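Long-range contacts in dehydrogenase (Thermotoga maritima, PDB 3EZY), which catalyses the NAD(+)-dependent oxidation of myo-inositol to 2-keto-myo-inositol (scyllo-inosose), probably as a step in myo-inositol degradation: residues Ile16-Asn20 against Arg282-Glu288; Leu133-Val137 against Arg249-Asp253; Ala194-Val200 against Val210-Val215; Asn254-Thr258 against Ser271-Tyr275. One frame throughout, in Å; residues are numbered along the deposited sequence.

Contact 1. Residues Ile16-Asn20 against Arg282-Glu288; sequences IHAEN and RDSYLEE
Arg-282 reaches from helix 277-298 to Asn-20 and Glu-19 of helix 12-20 and makes the direct polar links. Its NH1 donates to Asn-20 OD1 at 2.9 Å, a bent bond (130° at the hydrogen) in which the donor stands well above the amide plane. Arg-282 NH2 lies 3.6 Å from Glu-19 OE1, a salt bridge made at the edge of the guanidinium, while Glu-19 OE2 turns to Lys-46. A long, flexible residue suits this place: two bends fold the chain of Arg-282 across to helix 12-20. One water joins the helices a second time. It accepts from Asn-20 ND2 at 2.7 Å, lies 2.8 Å from His-17 ND1, and makes a weak bond to Tyr-285 O, so both ends of the Asn-20 amide are used. Helix 12-20 follows the first strand of the NAD-binding Rossmann fold, after a glycine pattern consistent with a dinucleotide-binding turn; helix 277-298, from far along the chain, packs across it, segments 16-20 and 282-288 crossing at -65° with axes 9.8 Å apart at closest approach. Apolar and aromatic contacts complete the largely buried interface. Ile-16 CG2 meets Tyr-285 CB at 3.9 Å, its side chain crossing that of the tyrosine at about a right angle. The rings of His-17 and Tyr-285 have planes 81° apart, with His-17 CE1 3.7 Å from Tyr-285 CD1, and His-17 NE2 is hydrogen-bonded to Glu-94.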
# COMPACT_ATOMS: atom_id res chain seq x y z
N ILE A 16 16.44 29.39 -2.68
CA ILE A 16 16.77 28.00 -2.40
C ILE A 16 18.22 27.67 -2.74
O ILE A 16 18.94 27.08 -1.93
CB ILE A 16 15.78 27.05 -3.10
CG1 ILE A 16 14.41 27.18 -2.42
CG2 ILE A 16 16.29 25.57 -3.04
CD1 ILE A 16 13.23 26.51 -3.20
N HIS A 17 18.65 28.00 -3.96
CA HIS A 17 20.06 27.67 -4.37
C HIS A 17 21.08 28.37 -3.43
O HIS A 17 22.06 27.74 -2.96
CB HIS A 17 20.30 28.10 -5.83
CG HIS A 17 19.60 27.24 -6.84
ND1 HIS A 17 19.73 25.87 -6.86
CD2 HIS A 17 18.82 27.57 -7.90
CE1 HIS A 17 19.05 25.39 -7.89
NE2 HIS A 17 18.49 26.41 -8.54
N ALA A 18 20.84 29.65 -3.15
CA ALA A 18 21.76 30.46 -2.33
C ALA A 18 21.89 29.86 -0.92
O ALA A 18 22.99 29.80 -0.37
CB ALA A 18 21.26 31.90 -2.22
N GLU A 19 20.76 29.45 -0.34
CA GLU A 19 20.74 28.80 0.98
C GLU A 19 21.40 27.43 0.94
O GLU A 19 22.14 27.09 1.87
CB GLU A 19 19.32 28.78 1.56
CG GLU A 19 18.90 30.20 2.07
CD GLU A 19 17.41 30.35 2.36
OE1 GLU A 19 16.67 29.34 2.26
OE2 GLU A 19 16.99 31.50 2.67
N ASN A 20 21.18 26.66 -0.13
CA ASN A 20 21.79 25.32 -0.28
C ASN A 20 23.31 25.36 -0.36
O ASN A 20 23.98 24.38 -0.03
CB ASN A 20 21.23 24.56 -1.50
CG ASN A 20 19.84 23.93 -1.23
OD1 ASN A 20 19.39 23.86 -0.10
ND2 ASN A 20 19.17 23.46 -2.28
N ARG A 282 13.04 20.77 -2.38
CA ARG A 282 14.34 21.20 -1.84
C ARG A 282 15.47 20.21 -2.08
O ARG A 282 16.60 20.61 -2.45
CB ARG A 282 14.20 21.51 -0.34
CG ARG A 282 15.51 21.46 0.44
CD ARG A 282 16.27 22.75 0.38
NE ARG A 282 15.71 23.80 1.25
CZ ARG A 282 16.11 25.08 1.25
NH1 ARG A 282 17.07 25.49 0.42
NH2 ARG A 282 15.54 25.96 2.07
N ASP A 283 15.21 18.91 -1.86
CA ASP A 283 16.27 17.92 -2.05
C ASP A 283 16.70 17.78 -3.51
O ASP A 283 17.88 17.57 -3.77
CB ASP A 283 15.89 16.54 -1.53
CG ASP A 283 17.03 15.54 -1.67
OD1 ASP A 283 18.15 15.84 -1.18
OD2 ASP A 283 16.82 14.46 -2.30
N SER A 284 15.75 17.89 -4.44
CA SER A 284 16.11 17.81 -5.88
C SER A 284 16.95 19.02 -6.29
O SER A 284 17.90 18.90 -7.05
CB SER A 284 14.86 17.70 -6.78
OG SER A 284 14.13 18.92 -6.83
N TYR A 285 16.65 20.21 -5.76
CA TYR A 285 17.53 21.35 -6.05
C TYR A 285 18.92 21.19 -5.44
O TYR A 285 19.95 21.54 -6.06
CB TYR A 285 16.89 22.66 -5.57
CG TYR A 285 15.75 23.12 -6.42
CD1 TYR A 285 15.94 23.41 -7.77
CD2 TYR A 285 14.49 23.34 -5.87
CE1 TYR A 285 14.89 23.86 -8.58
CE2 TYR A 285 13.43 23.80 -6.65
CZ TYR A 285 13.65 24.07 -8.00
OH TYR A 285 12.59 24.49 -8.75
N LEU A 286 18.98 20.69 -4.21
CA LEU A 286 20.27 20.52 -3.57
C LEU A 286 21.12 19.58 -4.44
O LEU A 286 22.29 19.85 -4.70
CB LEU A 286 20.10 19.88 -2.20
CG LEU A 286 21.43 19.51 -1.56
CD1 LEU A 286 22.27 20.78 -1.21
CD2 LEU A 286 21.22 18.63 -0.31
N GLU A 287 20.53 18.46 -4.85
CA GLU A 287 21.28 17.45 -5.60
C GLU A 287 21.68 17.92 -7.02
O GLU A 287 22.76 17.57 -7.55
CB GLU A 287 20.45 16.19 -5.72
CG GLU A 287 21.17 15.05 -6.44
CD GLU A 287 22.20 14.33 -5.54
OE1 GLU A 287 22.38 14.71 -4.34
OE2 GLU A 287 22.82 13.38 -6.07
N GLU A 288 20.78 18.68 -7.63
CA GLU A 288 21.05 19.31 -8.94
C GLU A 288 22.28 20.24 -8.86
O GLU A 288 23.15 20.23 -9.73
CB GLU A 288 19.84 20.10 -9.39
CG GLU A 288 20.07 20.79 -10.71
CD GLU A 288 18.92 21.62 -11.12
OE1 GLU A 288 18.40 22.39 -10.29
OE2 GLU A 288 18.51 21.49 -12.28
O HOH W 1 20.15 24.09 -4.75

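Contact 2. Residues Leu133-Val137 against Arg249-Asp253; sequences LKEAV and RIFAD
Ile-250 lies against three residues of helix 128-138, in a helix-on-sheet packing within the C-terminal domain of the Gfo/Idh/MocA family. Segment 133-137 runs nearly antiparallel to 249-252 (166° between directions), their axes 9.3 Å apart at closest. Two branches of Ile-250 divide the work. CG2 touches both Leu-133 CG and Val-137 CG2, each at 3.9 Å, whereas the chain through CG1, placed anti to the backbone N (chi1 -168°), carries CD1 out to the helix. Beta-branched isoleucine suits a strand and offers two arms; Ala-136 has only a methyl group to place against it, consistent with close approach at this point. Leu-133 reaches farther along the strand: its CD1 rests 3.6 Å from Ala-252 N and 4.0 Å from Ala-252 CB, and the small side chain of Ala-252 probably leaves room for this methyl beside the backbone. No hydrogen bond crosses the contact.

Around this layer, Ile-184 of helix 174-185 touches Leu-133, and Ile-142 packs on both Val-137 and Ile-250. The strand is held by backbone bonds from Ile-250 to Val-243 and from Ala-252 to Ile-241. At its other edge it pairs antiparallel with a strand of the second subunit, continuing the sheet across the interface; Val-260 of that subunit packs on Ile-250 and Ala-252. The closest meeting of the helix and strand is methyl to methyl, Ala-136 CB to Ile-250 CD1 at 3.5 Å.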
# COMPACT_ATOMS: atom_id res chain seq x y z
N LEU A 133 14.12 5.39 -10.79
CA LEU A 133 13.32 4.77 -11.84
C LEU A 133 14.07 4.83 -13.19
O LEU A 133 14.14 3.85 -13.92
CB LEU A 133 11.96 5.47 -11.97
CG LEU A 133 11.00 4.83 -13.00
CD1 LEU A 133 9.52 4.96 -12.57
CD2 LEU A 133 11.20 5.43 -14.39
N LYS A 134 14.64 5.99 -13.50
CA LYS A 134 15.45 6.12 -14.73
C LYS A 134 16.58 5.08 -14.79
O LYS A 134 16.79 4.45 -15.84
CB LYS A 134 16.01 7.55 -14.87
CG LYS A 134 16.80 7.83 -16.18
CD LYS A 134 18.28 7.56 -15.93
CE LYS A 134 19.17 7.90 -17.14
NZ LYS A 134 18.55 7.47 -18.44
N GLU A 135 17.30 4.90 -13.68
CA GLU A 135 18.38 3.89 -13.60
C GLU A 135 17.86 2.48 -13.78
O GLU A 135 18.42 1.70 -14.58
CB GLU A 135 19.11 4.02 -12.26
CG GLU A 135 20.00 5.27 -12.28
CD GLU A 135 20.50 5.70 -10.92
OE1 GLU A 135 20.02 5.20 -9.89
OE2 GLU A 135 21.38 6.58 -10.89
N ALA A 136 16.78 2.14 -13.08
CA ALA A 136 16.19 0.83 -13.33
C ALA A 136 15.81 0.61 -14.81
O ALA A 136 16.08 -0.44 -15.34
CB ALA A 136 15.03 0.52 -12.42
N VAL A 137 15.19 1.57 -15.45
CA VAL A 137 14.83 1.41 -16.87
C VAL A 137 16.09 1.19 -17.73
O VAL A 137 16.16 0.29 -18.59
CB VAL A 137 14.02 2.64 -17.36
CG1 VAL A 137 13.89 2.65 -18.87
CG2 VAL A 137 12.61 2.63 -16.74
N ARG A 249 6.66 -3.70 -15.31
CA ARG A 249 6.22 -2.33 -15.15
C ARG A 249 6.97 -1.68 -14.00
O ARG A 249 7.30 -2.33 -13.00
CB ARG A 249 4.71 -2.29 -14.88
CG ARG A 249 4.09 -0.87 -14.74
CD ARG A 249 2.64 -0.99 -14.16
NE ARG A 249 2.74 -1.10 -12.70
CZ ARG A 249 1.76 -1.50 -11.89
NH1 ARG A 249 0.57 -1.87 -12.39
NH2 ARG A 249 2.00 -1.55 -10.58
N ILE A 250 7.22 -0.38 -14.10
CA ILE A 250 7.89 0.30 -13.00
C ILE A 250 7.19 1.63 -12.73
O ILE A 250 6.75 2.30 -13.64
CB ILE A 250 9.40 0.49 -13.23
CG1 ILE A 250 10.07 0.94 -11.91
CG2 ILE A 250 9.69 1.43 -14.40
CD1 ILE A 250 11.56 0.69 -11.86
N PHE A 251 7.11 2.04 -11.46
CA PHE A 251 6.27 3.20 -11.14
C PHE A 251 6.96 3.96 -10.02
O PHE A 251 7.59 3.34 -9.16
CB PHE A 251 4.92 2.60 -10.69
CG PHE A 251 4.10 3.46 -9.81
CD1 PHE A 251 3.39 4.53 -10.34
CD2 PHE A 251 3.98 3.16 -8.47
CE1 PHE A 251 2.57 5.32 -9.55
CE2 PHE A 251 3.16 3.95 -7.65
CZ PHE A 251 2.44 5.04 -8.21
N ALA A 252 6.91 5.30 -10.05
CA ALA A 252 7.39 6.10 -8.90
C ALA A 252 6.16 6.88 -8.39
O ALA A 252 5.52 7.59 -9.16
CB ALA A 252 8.52 7.06 -9.36
N ASP A 253 5.83 6.72 -7.10
CA ASP A 253 4.68 7.38 -6.49
C ASP A 253 5.06 8.74 -5.85
O ASP A 253 6.24 9.12 -5.72
CB ASP A 253 4.01 6.42 -5.48
CG ASP A 253 2.54 6.79 -5.15
OD1 ASP A 253 1.93 7.67 -5.81
OD2 ASP A 253 1.98 6.17 -4.22

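Contact 3. Residues Ala194-Val200 against Val210-Val215; sequences ADGSVLV and VDTAVV
Strands 189-197 and 212-219, neighbours in the mixed sheet of the Gfo/Idh/MocA C-terminal domain, pair antiparallel, with Asp-195/Val-214 and Ser-197/Thr-212 as hydrogen-bonded pairs and Ala-194/Val-215 and Gly-196/Ala-213 as non-hydrogen-bonded ones. The ladder ends in a classic beta bulge: Asp-211 and Thr-212 both face Ser-197, whose O accepts from Asp-211 N at 3.0 Å and weakly from Thr-212 N.

Beyond the bulge, the Asp-211 carboxylate takes over from the backbone. Chi1 of 54° sets CG between the backbone N and the carbonyl carbon, turning the group toward the loop after strand 189-197. OD1 receives Leu-199 N at 2.7 Å on its syn lone pair, in a nearly straight bond (173°), and Thr-212 OG1 on its anti side. OD2 receives Val-200 N, also at 2.7 Å but from well above the carboxylate plane, and Asp-201 N. Aspartate is short enough to sit beside these amides and has two acceptors to share among them. Gly-196, with no side chain, lets Val-210 lie close against its backbone, Val-210 CG1 3.7 Å from Gly-196 C. On the same face Ala-194 CB meets Val-215 CG2 at 3.8 Å, beside Phe-170.

The opposite face, bearing Asp-195, Ser-197, Thr-212 and Val-214, meets the third subunit: Arg-218 of that subunit forms a salt bridge with Asp-195, and its Gly-222 O is hydrogen-bonded to Ser-197 OG. With N-H groups of Leu-199, Val-200 and Asp-201 and the Thr-212 hydroxyl directed at it, the Asp-211 carboxylate is probably stabilised in its charged form and so may fix the course of that loop.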
# COMPACT_ATOMS: atom_id res chain seq x y z
N ALA A 194 -1.49 17.01 -28.82
CA ALA A 194 -1.85 17.62 -27.56
C ALA A 194 -3.27 18.11 -27.59
O ALA A 194 -3.74 18.57 -28.63
CB ALA A 194 -0.86 18.80 -27.23
N ASP A 195 -3.99 17.98 -26.47
CA ASP A 195 -5.24 18.73 -26.31
C ASP A 195 -5.27 19.37 -24.92
O ASP A 195 -4.48 18.98 -24.05
CB ASP A 195 -6.49 17.86 -26.57
CG ASP A 195 -7.73 18.70 -26.98
OD1 ASP A 195 -7.76 19.96 -26.85
OD2 ASP A 195 -8.72 18.08 -27.35
N GLY A 196 -6.14 20.34 -24.69
CA GLY A 196 -6.15 21.04 -23.41
C GLY A 196 -7.52 21.68 -23.29
O GLY A 196 -8.14 21.92 -24.31
N SER A 197 -7.97 21.95 -22.05
CA SER A 197 -9.25 22.57 -21.76
C SER A 197 -9.12 23.54 -20.61
O SER A 197 -8.10 23.58 -19.93
CB SER A 197 -10.28 21.49 -21.34
OG SER A 197 -10.57 20.59 -22.40
N VAL A 198 -10.15 24.35 -20.39
CA VAL A 198 -10.15 25.28 -19.28
C VAL A 198 -11.19 24.79 -18.27
O VAL A 198 -12.41 24.92 -18.47
CB VAL A 198 -10.47 26.71 -19.71
CG1 VAL A 198 -11.92 26.81 -20.10
CG2 VAL A 198 -10.15 27.68 -18.56
N LEU A 199 -10.70 24.17 -17.18
CA LEU A 199 -11.61 23.51 -16.24
C LEU A 199 -11.41 24.00 -14.80
O LEU A 199 -12.20 23.67 -13.94
CB LEU A 199 -11.44 21.99 -16.32
CG LEU A 199 -11.59 21.35 -17.71
CD1 LEU A 199 -11.19 19.87 -17.69
CD2 LEU A 199 -12.99 21.45 -18.21
N VAL A 200 -10.36 24.80 -14.57
CA VAL A 200 -10.05 25.31 -13.23
C VAL A 200 -10.42 26.80 -13.08
O VAL A 200 -11.18 27.15 -12.18
CB VAL A 200 -8.55 25.18 -12.90
CG1 VAL A 200 -8.26 25.65 -11.48
CG2 VAL A 200 -8.05 23.72 -13.16
N VAL A 210 -4.62 27.09 -21.39
CA VAL A 210 -5.49 26.05 -20.89
C VAL A 210 -4.96 25.71 -19.50
O VAL A 210 -3.82 26.07 -19.19
CB VAL A 210 -5.51 24.80 -21.82
CG1 VAL A 210 -6.15 25.14 -23.18
CG2 VAL A 210 -4.08 24.26 -22.03
N ASP A 211 -5.75 25.04 -18.68
CA ASP A 211 -5.29 24.68 -17.33
C ASP A 211 -5.20 23.16 -17.08
O ASP A 211 -4.81 22.74 -15.98
CB ASP A 211 -6.16 25.33 -16.24
CG ASP A 211 -7.63 25.04 -16.41
OD1 ASP A 211 -8.00 23.91 -16.79
OD2 ASP A 211 -8.44 25.96 -16.13
N THR A 212 -5.61 22.39 -18.07
CA THR A 212 -5.68 20.91 -18.00
C THR A 212 -5.26 20.44 -19.39
O THR A 212 -5.75 20.98 -20.37
CB THR A 212 -7.14 20.45 -17.78
OG1 THR A 212 -7.69 21.14 -16.65
CG2 THR A 212 -7.22 18.93 -17.54
N ALA A 213 -4.32 19.50 -19.51
CA ALA A 213 -3.91 19.08 -20.84
C ALA A 213 -3.42 17.64 -20.84
O ALA A 213 -3.02 17.10 -19.79
CB ALA A 213 -2.85 19.98 -21.37
N VAL A 214 -3.46 17.05 -22.02
CA VAL A 214 -2.96 15.71 -22.28
C VAL A 214 -2.05 15.83 -23.52
O VAL A 214 -2.38 16.57 -24.45
CB VAL A 214 -4.14 14.74 -22.57
CG1 VAL A 214 -3.61 13.43 -23.16
CG2 VAL A 214 -4.94 14.47 -21.32
N VAL A 215 -0.91 15.12 -23.52
CA VAL A 215 0.01 15.14 -24.63
C VAL A 215 0.48 13.71 -24.94
O VAL A 215 0.95 12.99 -24.05
CB VAL A 215 1.27 15.99 -24.33
CG1 VAL A 215 2.30 15.84 -25.45
CG2 VAL A 215 0.92 17.46 -24.15

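Contact 4. Residues Asn254-Thr258 against Ser271-Tyr275; sequences NVRET and SRYLY
Two irregular loop segments meet here through a single backbone bridge, Arg-256 with Tyr-273, beside the two-stranded hairpin of strands 260-264 and 267-270. Two hydrogen bonds flank the bridge: Glu-257 N to Arg-272 O at 2.9 Å, nearly in line with the carbonyl, and Leu-274 N to Val-255 O at 3.2 Å. Over this short frame the side chains of Arg-256 and Tyr-273 run side by side in the same direction. The Tyr-273 ring lies against one face of the Arg-256 guanidinium, an off-centre cation-pi pair with Arg-256 CZ 4.3 Å from the ring centroid and the planes 42° apart. Tyrosine suits the position because its ring receives the arginine while its OH remains available for polar partners.

The contact closes the base of the hairpin, joining the loop that leaves strand 248-252 to the one that leads into helix 277-298. The hairpin of the fourth subunit comes in here: Asp-268 of that subunit forms a salt bridge with Arg-256 NH2 and a hydrogen bond with Tyr-273 OH. Asp-253 also pairs with Arg-256. A water connects Tyr-273 OH to Asn-254 ND2, and the Asn-254 amide is further held by Asp-238 and Gln-239.

On the Ser-271 side of the bridge, Glu-257 extends with CG anti to the backbone N (chi1 -178°) and crosses the face of the Arg-272 guanidinium; the ion pair of OE2 with NH2 is long, at 3.8 Å, and Glu-279 is the stronger partner of that arginine. Elsewhere, Val-255 CG1 packs on Leu-274 CD1 at 3.6 Å.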
# COMPACT_ATOMS: atom_id res chain seq x y z
N ASN A 254 4.03 9.52 -5.51
CA ASN A 254 4.19 10.65 -4.64
C ASN A 254 4.73 10.31 -3.25
O ASN A 254 4.62 9.19 -2.79
CB ASN A 254 2.86 11.41 -4.52
CG ASN A 254 2.41 11.93 -5.85
OD1 ASN A 254 3.10 12.73 -6.45
ND2 ASN A 254 1.32 11.36 -6.39
N VAL A 255 5.31 11.32 -2.61
CA VAL A 255 5.79 11.22 -1.24
C VAL A 255 4.68 11.75 -0.30
O VAL A 255 3.98 12.73 -0.62
CB VAL A 255 7.09 12.04 -1.12
CG1 VAL A 255 7.53 12.20 0.31
CG2 VAL A 255 8.22 11.41 -2.02
N ARG A 256 4.49 11.08 0.85
CA ARG A 256 3.54 11.56 1.83
C ARG A 256 4.33 12.16 2.99
O ARG A 256 5.51 11.85 3.20
CB ARG A 256 2.64 10.44 2.42
CG ARG A 256 2.06 9.36 1.49
CD ARG A 256 1.13 9.93 0.49
NE ARG A 256 0.42 8.92 -0.30
CZ ARG A 256 0.87 8.38 -1.43
NH1 ARG A 256 2.07 8.70 -1.88
NH2 ARG A 256 0.12 7.53 -2.12
N GLU A 257 3.67 12.98 3.77
CA GLU A 257 4.34 13.65 4.89
C GLU A 257 4.87 12.62 5.89
O GLU A 257 5.91 12.81 6.48
CB GLU A 257 3.34 14.56 5.61
CG GLU A 257 4.00 15.35 6.78
CD GLU A 257 2.98 15.99 7.75
OE1 GLU A 257 1.88 15.41 8.02
OE2 GLU A 257 3.32 17.07 8.28
N THR A 258 4.15 11.52 6.07
CA THR A 258 4.49 10.66 7.18
C THR A 258 4.17 9.18 6.79
O THR A 258 3.50 8.95 5.81
CB THR A 258 3.63 11.18 8.29
OG1 THR A 258 4.38 11.93 9.29
CG2 THR A 258 2.70 10.21 8.78
N SER A 271 -1.36 9.62 5.32
CA SER A 271 -0.93 11.00 5.53
C SER A 271 -1.16 11.88 4.29
O SER A 271 -1.24 11.37 3.17
CB SER A 271 0.56 10.99 5.86
OG SER A 271 0.99 12.26 6.22
N ARG A 272 -1.24 13.20 4.47
CA ARG A 272 -1.35 14.11 3.34
C ARG A 272 -0.13 13.99 2.39
O ARG A 272 0.98 13.67 2.78
CB ARG A 272 -1.46 15.57 3.87
CG ARG A 272 -0.17 16.09 4.53
CD ARG A 272 -0.17 17.64 4.67
NE ARG A 272 1.09 18.21 5.18
CZ ARG A 272 2.12 18.63 4.44
NH1 ARG A 272 2.11 18.56 3.11
NH2 ARG A 272 3.19 19.14 5.05
N TYR A 273 -0.35 14.30 1.12
CA TYR A 273 0.72 14.38 0.12
C TYR A 273 1.52 15.63 0.39
O TYR A 273 1.00 16.58 1.01
CB TYR A 273 0.11 14.51 -1.30
CG TYR A 273 -0.53 13.25 -1.85
CD1 TYR A 273 -1.13 12.31 -1.01
CD2 TYR A 273 -0.54 13.00 -3.22
CE1 TYR A 273 -1.68 11.15 -1.52
CE2 TYR A 273 -1.08 11.88 -3.74
CZ TYR A 273 -1.65 10.94 -2.92
OH TYR A 273 -2.20 9.81 -3.49
N LEU A 274 2.76 15.65 -0.08
CA LEU A 274 3.54 16.89 -0.05
C LEU A 274 2.82 17.98 -0.84
O LEU A 274 2.19 17.73 -1.89
CB LEU A 274 4.92 16.71 -0.63
CG LEU A 274 5.73 15.71 0.12
CD1 LEU A 274 7.14 15.66 -0.51
CD2 LEU A 274 5.74 16.00 1.61
N TYR A 275 2.86 19.17 -0.29
CA TYR A 275 1.94 20.19 -0.71
C TYR A 275 2.66 21.53 -0.93
O TYR A 275 2.34 22.27 -1.86
CB TYR A 275 0.82 20.29 0.32
CG TYR A 275 -0.27 21.21 -0.08
CD1 TYR A 275 -1.46 20.72 -0.58
CD2 TYR A 275 -0.10 22.60 0.02
CE1 TYR A 275 -2.48 21.58 -0.99
CE2 TYR A 275 -1.11 23.47 -0.39
CZ TYR A 275 -2.30 22.94 -0.88
OH TYR A 275 -3.34 23.77 -1.27
O HOH W 2 -0.29 9.12 -5.47
O HOH W 3 -1.90 9.33 1.82
O HOH W 4 0.73 7.71 5.49

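Contacts 1, 2 and 3 are buried, whereas contact 4 is partly buried. Contact 1 alone involves the Rossmann fold, bringing to it helix 277-298, which begins just after contact 4. Contacts 2 and 3 reach the same mixed sheet, about 26 Å apart between centres: one lays a helix on a strand outermost within the chain, the other pairs two neighbouring strands. The helix-on-sheet layer of contact 2 is apolar across its segments, strand pairing gives contact 3 mostly backbone and carboxylate bonds, and contact 1 is a mixture with a bridging water. Contact 4 continues the chain from contact 2 and uses charged and aromatic groups. Contacts 2, 3 and 4 meet other subunits; contact 1 does not.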